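Local coordinates for elicitor protein Hrip2 (Magnaporthe oryzae, PDB 5FID) that is a probably secreted fungal protein elicitor, which probably triggers defence responses in the host plant, at residues P73-Y78 and G124-I129. The protein carries 1 engineered substitution. Numbering follows the deposited sequence.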
# COMPACT_ATOMS: atom_id res chain seq x y z
N PRO A 73 -7.39 -9.94 -0.89
CA PRO A 73 -6.20 -10.56 -0.30
C PRO A 73 -6.08 -10.30 1.21
O PRO A 73 -6.57 -9.28 1.71
CB PRO A 73 -5.06 -9.88 -1.04
CG PRO A 73 -5.59 -8.49 -1.32
CD PRO A 73 -7.07 -8.67 -1.57
N ASP A 74 -5.45 -11.23 1.91
CA ASP A 74 -5.24 -11.09 3.34
C ASP A 74 -4.06 -10.16 3.59
O ASP A 74 -2.98 -10.63 3.91
CB ASP A 74 -4.92 -12.46 3.94
CG ASP A 74 -6.10 -13.41 3.91
OD1 ASP A 74 -5.95 -14.55 4.41
OD2 ASP A 74 -7.18 -13.04 3.39
N TYR A 75 -4.28 -8.85 3.45
CA TYR A 75 -3.23 -7.85 3.65
C TYR A 75 -3.59 -6.91 4.79
O TYR A 75 -4.77 -6.62 5.04
CB TYR A 75 -3.05 -6.98 2.41
CG TYR A 75 -2.49 -7.65 1.18
CD1 TYR A 75 -1.84 -8.89 1.25
CD2 TYR A 75 -2.56 -7.02 -0.05
CE1 TYR A 75 -1.31 -9.47 0.10
CE2 TYR A 75 -2.03 -7.60 -1.21
CZ TYR A 75 -1.41 -8.83 -1.12
OH TYR A 75 -0.89 -9.40 -2.26
N GLY A 76 -2.55 -6.39 5.45
CA GLY A 76 -2.71 -5.31 6.40
C GLY A 76 -2.13 -4.07 5.74
O GLY A 76 -1.13 -4.18 5.02
N TYR A 77 -2.74 -2.91 5.97
CA TYR A 77 -2.30 -1.68 5.32
C TYR A 77 -1.88 -0.68 6.40
O TYR A 77 -2.47 -0.65 7.47
CB TYR A 77 -3.42 -1.12 4.45
CG TYR A 77 -3.93 -2.11 3.40
CD1 TYR A 77 -3.21 -2.34 2.24
CD2 TYR A 77 -5.11 -2.80 3.58
CE1 TYR A 77 -3.67 -3.24 1.27
CE2 TYR A 77 -5.57 -3.70 2.63
CZ TYR A 77 -4.85 -3.91 1.48
OH TYR A 77 -5.32 -4.81 0.54
N TYR A 78 -0.86 0.12 6.11
CA TYR A 78 -0.31 1.04 7.11
C TYR A 78 0.21 2.29 6.42
O TYR A 78 0.79 2.23 5.34
CB TYR A 78 0.81 0.37 7.93
CG TYR A 78 1.76 -0.41 7.05
CD1 TYR A 78 1.44 -1.69 6.64
CD2 TYR A 78 2.95 0.14 6.62
CE1 TYR A 78 2.28 -2.41 5.82
CE2 TYR A 78 3.80 -0.58 5.80
CZ TYR A 78 3.46 -1.85 5.40
OH TYR A 78 4.30 -2.57 4.57
N GLY A 124 0.89 -2.06 1.79
CA GLY A 124 0.26 -3.31 2.20
C GLY A 124 1.27 -4.43 2.45
O GLY A 124 2.37 -4.44 1.89
N CYS A 125 0.89 -5.38 3.30
CA CYS A 125 1.76 -6.48 3.68
C CYS A 125 0.89 -7.66 4.09
O CYS A 125 -0.14 -7.47 4.74
CB CYS A 125 2.62 -6.02 4.87
SG CYS A 125 3.89 -7.16 5.43
N PRO A 126 1.29 -8.89 3.72
CA PRO A 126 0.55 -10.10 4.11
C PRO A 126 0.36 -10.22 5.62
O PRO A 126 1.29 -10.00 6.40
CB PRO A 126 1.47 -11.23 3.65
CG PRO A 126 2.16 -10.66 2.45
CD PRO A 126 2.39 -9.20 2.79
N LEU A 127 -0.85 -10.59 6.02
CA LEU A 127 -1.18 -10.76 7.44
C LEU A 127 -0.56 -12.06 7.96
O LEU A 127 -0.33 -12.99 7.18
CB LEU A 127 -2.70 -10.81 7.62
CG LEU A 127 -3.47 -9.56 7.22
CD1 LEU A 127 -4.97 -9.78 7.33
CD2 LEU A 127 -3.03 -8.39 8.10
N PRO A 128 -0.28 -12.13 9.27
CA PRO A 128 -0.45 -11.07 10.27
C PRO A 128 0.78 -10.17 10.36
O PRO A 128 1.90 -10.59 10.06
CB PRO A 128 -0.60 -11.85 11.58
CG PRO A 128 0.21 -13.07 11.38
CD PRO A 128 0.08 -13.42 9.90
N ILE A 129 0.55 -8.92 10.75
CA ILE A 129 1.62 -7.96 10.95
C ILE A 129 1.37 -7.23 12.26
O ILE A 129 0.23 -7.19 12.73
CB ILE A 129 1.67 -6.91 9.83
CG1 ILE A 129 0.36 -6.13 9.76
CG2 ILE A 129 1.94 -7.58 8.49
CD1 ILE A 129 0.37 -4.97 8.74
O HOH W 1 -1.35 -13.52 4.75
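G76 and C125 pair antiparallel through two backbone bonds, G76 N to C125 O at 2.7 Å and C125 N to G76 O at 2.9 Å, the second more bent at its hydrogen. A third, L127 N to D74 O at 3.0 Å, extends the pairing past Y75-P126, the non-hydrogen-bonded pair between; a water donating to L127 O, and weakly to D74 O, bridges the same end. L127 leans across strand 75-78, its CG against Y75 C and its CD2 3.4 Å from G76 N. With L127 CD2, I129 CD1 packs on the bare G76 CA, 3.9 Å away. Y78 CG lies between the backbone N and the carbonyl carbon (chi1 44°); Y78 CE1 is 3.7 Å from C125 CB, which meets the ring edge, and Y78 CD1 4.0 Å from I129 CD1. On the other face Y77 CD1 lies 3.6 Å from G124 CA. P73 CB sits over the centre of the Y75 ring. Farther out, C125 is disulfide-bonded to C101, and Y78 OH bonds to Q102 O. The Y77 ring stacks on Y77 of the second subunit, whose E79 and K120 bind Y75 OH. Strand 123-126 is outermost in the chain's six-stranded antiparallel sheet, beside 75-81, which separates it from 63-69; backbone bonds from G124 run on to the second subunit.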